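Local coordinates for thiamine-binding periplasmic protein (Escherichia coli, PDB 2QRY), which binds thiamine, thiamine phosphate and thiamine diphosphate with high affinity as the periplasmic solute-binding component of the ThiBPQ ABC transporter for thiamine import, at residues Y218-A223 / N282-V287; G126-V131 / Y244-V249. All blocks are in the same frame, centred on the assembly; numbering follows the deposited sequence.

Contact 1 (Y218-A223 / N282-V287); sequences YTTSPA and NWMYPV. With TPS (thiamin phosphate), chain E.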
# COMPACT_ATOMS: atom_id res chain seq x y z
N TYR A 218 -2.63 -8.14 1.38
CA TYR A 218 -1.59 -8.39 0.38
C TYR A 218 -1.16 -9.85 0.22
O TYR A 218 -1.24 -10.64 1.16
CB TYR A 218 -0.35 -7.57 0.71
CG TYR A 218 -0.54 -6.08 0.58
CD1 TYR A 218 -1.18 -5.35 1.59
CD2 TYR A 218 -0.06 -5.39 -0.53
CE1 TYR A 218 -1.32 -3.97 1.50
CE2 TYR A 218 -0.20 -4.00 -0.64
CZ TYR A 218 -0.83 -3.31 0.38
OH TYR A 218 -0.96 -1.94 0.30
N THR A 219 -0.66 -10.20 -0.97
CA THR A 219 -0.21 -11.57 -1.22
C THR A 219 0.90 -11.96 -0.26
O THR A 219 1.20 -13.13 -0.10
CB THR A 219 0.35 -11.76 -2.66
OG1 THR A 219 1.42 -10.84 -2.90
CG2 THR A 219 -0.74 -11.56 -3.69
N THR A 220 1.51 -10.96 0.37
CA THR A 220 2.61 -11.17 1.30
C THR A 220 2.19 -11.20 2.78
O THR A 220 3.01 -11.48 3.66
CB THR A 220 3.69 -10.07 1.12
OG1 THR A 220 3.06 -8.79 1.05
CG2 THR A 220 4.51 -10.32 -0.16
N SER A 221 0.92 -10.91 3.05
CA SER A 221 0.47 -10.90 4.43
C SER A 221 0.69 -12.23 5.16
O SER A 221 1.00 -12.24 6.35
CB SER A 221 -1.01 -10.51 4.50
OG SER A 221 -1.19 -9.17 4.08
N PRO A 222 0.53 -13.36 4.46
CA PRO A 222 0.74 -14.63 5.17
C PRO A 222 2.14 -14.75 5.75
O PRO A 222 2.34 -15.37 6.79
CB PRO A 222 0.45 -15.68 4.11
CG PRO A 222 -0.61 -15.00 3.25
CD PRO A 222 -0.05 -13.59 3.12
N ALA A 223 3.11 -14.14 5.07
CA ALA A 223 4.49 -14.18 5.51
C ALA A 223 4.66 -13.64 6.93
O ALA A 223 5.52 -14.10 7.68
CB ALA A 223 5.37 -13.40 4.55
N ASN A 282 7.59 -4.23 6.65
CA ASN A 282 6.37 -3.84 5.94
C ASN A 282 5.70 -5.03 5.26
O ASN A 282 4.58 -4.91 4.77
CB ASN A 282 6.69 -2.79 4.88
CG ASN A 282 5.67 -1.65 4.84
OD1 ASN A 282 5.45 -1.02 3.80
ND2 ASN A 282 5.05 -1.37 5.98
N TRP A 283 6.39 -6.17 5.21
CA TRP A 283 5.84 -7.36 4.57
C TRP A 283 5.41 -7.06 3.14
O TRP A 283 4.25 -7.17 2.76
CB TRP A 283 4.67 -7.90 5.41
CG TRP A 283 5.13 -8.21 6.80
CD1 TRP A 283 4.97 -7.43 7.91
CD2 TRP A 283 5.94 -9.32 7.19
NE1 TRP A 283 5.64 -7.99 8.97
CE2 TRP A 283 6.24 -9.15 8.56
CE3 TRP A 283 6.44 -10.44 6.52
CZ2 TRP A 283 7.03 -10.06 9.27
CZ3 TRP A 283 7.23 -11.35 7.23
CH2 TRP A 283 7.52 -11.15 8.59
N MSE A 284 6.40 -6.66 2.35
CA MSE A 284 6.23 -6.32 0.95
C MSE A 284 7.54 -6.71 0.26
O MSE A 284 8.53 -6.98 0.93
CB MSE A 284 6.02 -4.80 0.81
CG MSE A 284 4.72 -4.27 1.41
SE MSE A 284 3.18 -4.78 0.36
CE MSE A 284 3.26 -3.37 -0.99
N TYR A 285 7.55 -6.73 -1.07
CA TYR A 285 8.76 -7.07 -1.80
C TYR A 285 9.63 -5.82 -1.93
O TYR A 285 9.15 -4.76 -2.32
CB TYR A 285 8.43 -7.62 -3.20
CG TYR A 285 7.70 -8.94 -3.17
CD1 TYR A 285 8.36 -10.11 -2.79
CD2 TYR A 285 6.35 -9.02 -3.50
CE1 TYR A 285 7.69 -11.33 -2.74
CE2 TYR A 285 5.67 -10.23 -3.45
CZ TYR A 285 6.34 -11.38 -3.07
OH TYR A 285 5.67 -12.58 -3.02
N PRO A 286 10.93 -5.93 -1.59
CA PRO A 286 11.87 -4.81 -1.66
C PRO A 286 12.07 -4.32 -3.09
O PRO A 286 11.80 -5.04 -4.06
CB PRO A 286 13.15 -5.39 -1.07
CG PRO A 286 12.66 -6.47 -0.17
CD PRO A 286 11.58 -7.11 -0.99
N VAL A 287 12.56 -3.10 -3.20
CA VAL A 287 12.81 -2.49 -4.50
C VAL A 287 14.26 -2.74 -4.92
O VAL A 287 14.61 -2.61 -6.09
CB VAL A 287 12.49 -0.99 -4.44
CG1 VAL A 287 13.54 -0.25 -3.65
CG2 VAL A 287 12.37 -0.45 -5.82
CM2 TPS E . 0.53 -8.61 7.94
N3 TPS E . 0.75 -3.10 4.36
C2 TPS E . -0.23 -3.14 5.23
S1 TPS E . -1.10 -1.67 4.97
C5 TPS E . -0.09 -1.04 3.66
C4 TPS E . 0.86 -2.03 3.53
CM4 TPS E . 1.97 -1.91 2.49
C6 TPS E . -0.34 0.26 2.97
C7 TPS E . -1.52 0.80 3.78
O7 TPS E . -2.03 2.04 3.31
N1A TPS E . 0.50 -7.55 5.72
C2A TPS E . 0.86 -7.47 7.00
N3A TPS E . 1.49 -6.40 7.47
C4A TPS E . 1.80 -5.35 6.67
N4A TPS E . 2.45 -4.25 7.19
C5A TPS E . 1.43 -5.40 5.29
C6A TPS E . 0.76 -6.56 4.85
C7A TPS E . 1.73 -4.26 4.29
P1 TPS E . -3.25 2.43 4.30
O1 TPS E . -4.27 1.27 4.35
O2 TPS E . -3.93 3.79 3.87
O3 TPS E . -2.67 2.62 5.72
O HOH W 1 3.20 -12.62 -3.96
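The thiamine pocket of this periplasmic binding protein is walled here by the type I turn Tyr218-Ser221, which leads into helix 221-229, and by Asn282, Trp283 and Met284. One direct hydrogen bond joins the two walls: Thr220 OG1 donates to Trp283 O over 2.6 Å, approaching from above the carbonyl plane, 42° out of it. With chi1 at 46°, OG1 sits between the backbone N and the carbonyl carbon of Thr220, while CG2, anti to the carbonyl carbon, lies over the face of the Tyr285 ring, a CH-pi contact 3.9 Å from CG2 to the ring centroid. Tyr285 stands behind the wall, away from the ligand, and a water at its ring edge bridges its OH to Thr219 OG1. Nearer the ligand, the selenium of Met284, a selenomethionine, lies over one face of Tyr218 in a Met-aromatic contact, SE to CD2 3.4 Å; the bend at chi2 brings SE back to the ring although CB points away, and the bend at chi3 lays CE against it. Ala223 CB packs on Trp283 CE3 at 3.7 Å. Ser221 OG donates to thiamin phosphate N1A at 2.9 Å; it also accepts from Tyr218 N. Tyr218 CE1 lies 3.6 Å from thiazolium C4, its OH hydrogen-bonded to Gln246. On this side of the pocket thiamin phosphate is held largely by ring and selenium packing plus the Ser221 hydroxyl, with Gly63, Ser164 and Trp200 adding hydrogen bonds; the Tyr218 ring, set obliquely beside the thiazolium, would probably help offset its positive charge.

Contact 2 (G126-V131 / Y244-V249); sequences GYFAFV and YLQVEV. With TPS (thiamin phosphate), chain E.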
# COMPACT_ATOMS: atom_id res chain seq x y z
N GLY A 126 3.94 -4.75 -4.02
CA GLY A 126 3.19 -5.93 -3.65
C GLY A 126 1.94 -6.09 -4.48
O GLY A 126 1.72 -5.36 -5.45
N TYR A 127 1.10 -7.05 -4.09
CA TYR A 127 -0.13 -7.31 -4.81
C TYR A 127 -1.29 -7.44 -3.83
O TYR A 127 -1.24 -8.22 -2.89
CB TYR A 127 0.02 -8.59 -5.61
CG TYR A 127 1.21 -8.56 -6.55
CD1 TYR A 127 1.12 -7.95 -7.80
CD2 TYR A 127 2.44 -9.10 -6.16
CE1 TYR A 127 2.23 -7.89 -8.65
CE2 TYR A 127 3.55 -9.04 -7.00
CZ TYR A 127 3.43 -8.43 -8.25
OH TYR A 127 4.52 -8.37 -9.09
N PHE A 128 -2.33 -6.65 -4.06
CA PHE A 128 -3.50 -6.70 -3.21
C PHE A 128 -4.19 -8.04 -3.39
O PHE A 128 -4.27 -8.58 -4.50
CB PHE A 128 -4.49 -5.58 -3.57
CG PHE A 128 -3.89 -4.20 -3.49
CD1 PHE A 128 -3.40 -3.71 -2.29
CD2 PHE A 128 -3.83 -3.40 -4.63
CE1 PHE A 128 -2.85 -2.44 -2.22
CE2 PHE A 128 -3.27 -2.13 -4.57
CZ PHE A 128 -2.78 -1.64 -3.36
N ALA A 129 -4.67 -8.59 -2.28
CA ALA A 129 -5.35 -9.87 -2.31
C ALA A 129 -6.18 -10.05 -1.05
O ALA A 129 -5.91 -9.42 -0.02
CB ALA A 129 -4.32 -10.99 -2.42
N PHE A 130 -7.19 -10.91 -1.13
CA PHE A 130 -8.02 -11.17 0.03
C PHE A 130 -7.40 -12.29 0.84
O PHE A 130 -7.10 -13.37 0.32
CB PHE A 130 -9.44 -11.56 -0.39
CG PHE A 130 -10.26 -10.40 -0.85
CD1 PHE A 130 -10.28 -10.01 -2.18
CD2 PHE A 130 -11.03 -9.68 0.06
CE1 PHE A 130 -11.06 -8.93 -2.60
CE2 PHE A 130 -11.81 -8.60 -0.35
CZ PHE A 130 -11.82 -8.23 -1.69
N VAL A 131 -7.19 -12.02 2.12
CA VAL A 131 -6.61 -13.00 3.03
C VAL A 131 -7.70 -13.68 3.85
O VAL A 131 -8.70 -13.05 4.20
CB VAL A 131 -5.62 -12.34 4.01
CG1 VAL A 131 -5.25 -13.32 5.11
CG2 VAL A 131 -4.38 -11.90 3.25
N TYR A 244 -3.85 -6.68 -8.82
CA TYR A 244 -3.43 -5.31 -9.04
C TYR A 244 -2.12 -5.02 -8.33
O TYR A 244 -1.93 -5.37 -7.17
CB TYR A 244 -4.52 -4.34 -8.57
CG TYR A 244 -4.39 -2.96 -9.18
CD1 TYR A 244 -3.37 -2.09 -8.80
CD2 TYR A 244 -5.28 -2.54 -10.18
CE1 TYR A 244 -3.23 -0.82 -9.39
CE2 TYR A 244 -5.15 -1.28 -10.77
CZ TYR A 244 -4.13 -0.43 -10.37
OH TYR A 244 -4.00 0.82 -10.94
N LEU A 245 -1.21 -4.37 -9.05
CA LEU A 245 0.11 -4.05 -8.52
C LEU A 245 0.21 -2.72 -7.81
O LEU A 245 -0.32 -1.71 -8.27
CB LEU A 245 1.14 -4.07 -9.65
CG LEU A 245 2.53 -3.49 -9.34
CD1 LEU A 245 3.29 -4.39 -8.38
CD2 LEU A 245 3.31 -3.35 -10.64
N GLN A 246 0.91 -2.73 -6.67
CA GLN A 246 1.13 -1.51 -5.92
C GLN A 246 2.63 -1.30 -5.74
O GLN A 246 3.36 -2.22 -5.36
CB GLN A 246 0.48 -1.55 -4.53
CG GLN A 246 0.74 -0.25 -3.76
CD GLN A 246 0.34 -0.30 -2.29
OE1 GLN A 246 0.81 -1.15 -1.53
NE2 GLN A 246 -0.54 0.61 -1.89
N VAL A 247 3.08 -0.09 -6.02
CA VAL A 247 4.46 0.28 -5.84
C VAL A 247 4.37 1.50 -4.94
O VAL A 247 3.90 2.55 -5.37
CB VAL A 247 5.16 0.68 -7.16
CG1 VAL A 247 6.57 1.14 -6.88
CG2 VAL A 247 5.16 -0.49 -8.14
N GLU A 248 4.79 1.36 -3.69
CA GLU A 248 4.73 2.48 -2.77
C GLU A 248 5.90 3.40 -3.06
O GLU A 248 6.97 2.95 -3.45
CB GLU A 248 4.79 2.00 -1.32
CG GLU A 248 3.74 0.96 -0.99
CD GLU A 248 3.57 0.78 0.50
OE1 GLU A 248 2.71 1.48 1.09
OE2 GLU A 248 4.31 -0.04 1.09
N VAL A 249 5.70 4.70 -2.86
CA VAL A 249 6.74 5.67 -3.15
C VAL A 249 6.87 6.75 -2.09
O VAL A 249 6.04 6.89 -1.20
CB VAL A 249 6.47 6.37 -4.49
CG1 VAL A 249 6.32 5.33 -5.60
CG2 VAL A 249 5.20 7.19 -4.40
CM2 TPS E . 0.53 -8.61 7.94
N3 TPS E . 0.75 -3.10 4.36
C2 TPS E . -0.23 -3.14 5.23
S1 TPS E . -1.10 -1.67 4.97
C5 TPS E . -0.09 -1.04 3.66
C4 TPS E . 0.86 -2.03 3.53
CM4 TPS E . 1.97 -1.91 2.49
C6 TPS E . -0.34 0.26 2.97
C7 TPS E . -1.52 0.80 3.78
O7 TPS E . -2.03 2.04 3.31
N1A TPS E . 0.50 -7.55 5.72
C2A TPS E . 0.86 -7.47 7.00
N3A TPS E . 1.49 -6.40 7.47
C4A TPS E . 1.80 -5.35 6.67
N4A TPS E . 2.45 -4.25 7.19
C5A TPS E . 1.43 -5.40 5.29
C6A TPS E . 0.76 -6.56 4.85
C7A TPS E . 1.73 -4.26 4.29
P1 TPS E . -3.25 2.43 4.30
O1 TPS E . -4.27 1.27 4.35
O2 TPS E . -3.93 3.79 3.87
O3 TPS E . -2.67 2.62 5.72
O HOH W 2 -5.32 -7.35 -6.41
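Phe128 and Gln246 cross at about a right angle where strands 121-133 and 243-252 pair antiparallel in the mixed sheet of this solute-binding protein. The ring and amide planes stand 67° apart, and the ring end CZ meets the side chain along its length: CB and NE2 of Gln246 each lie 3.5 Å from Phe128 CZ. Placing CG opposite the backbone N (chi1 180°) and extending the chain beyond it carries the Gln246 amide past the ring to its polar partners, OE1 to Tyr218 OH and NE2 to Asp86. Phe128 also runs side by side with Tyr244, both pointing the same way, with CD2 of Phe128 4.1 Å from Tyr244 CB. An alanine at Phe128 is likely to open a gap beside Gln246 and Tyr244 and leave the Gln246 amide less firmly positioned for Tyr218. Tyr127 and Leu245, a non-hydrogen-bonded pair, put their side chains on the sheet face opposite Gln246 and meet obliquely, Tyr127 CE1 to Leu245 CD1 3.7 Å. Gly126 and Gln246 form the hydrogen-bonded pair: Gly126 N donates to Gln246 O at 2.9 Å, in the carbonyl plane, and Gln246 N returns a 3.0 Å bond to Gly126 O. Beyond them the strands splay, their axes 132° apart, and the bond from Phe128 N to Tyr244 O is weak. A water takes over there, accepting from Tyr244 N and donating to Phe128 O. Farther along, the Glu248 carboxylate reaches thiamin phosphate, its OE2 3.3 Å from the thiazolium methyl CM4.

In the fold
After strands 24-29, 54-59 and 81-86 the chain reaches strand 121-133, which supplies 126-131 of contact 2, then passes through helices and strands to 218-223, at the end of strand 214-218. It next returns along strand 243-252, where 244-249 closes the loop of contact 2, and 59 residues after 223 reaches 282-287, closing contact 1. The two loops therefore cross rather than nest. Strand 121-133 is common ground: it pairs with 214-218, 243-252 and 285-286, so both contacts reach the same sheet. They touch directly through Tyr218 OH with Gln246 OE1 and Thr219 N with Tyr127 O, and both border the bound thiamin phosphate.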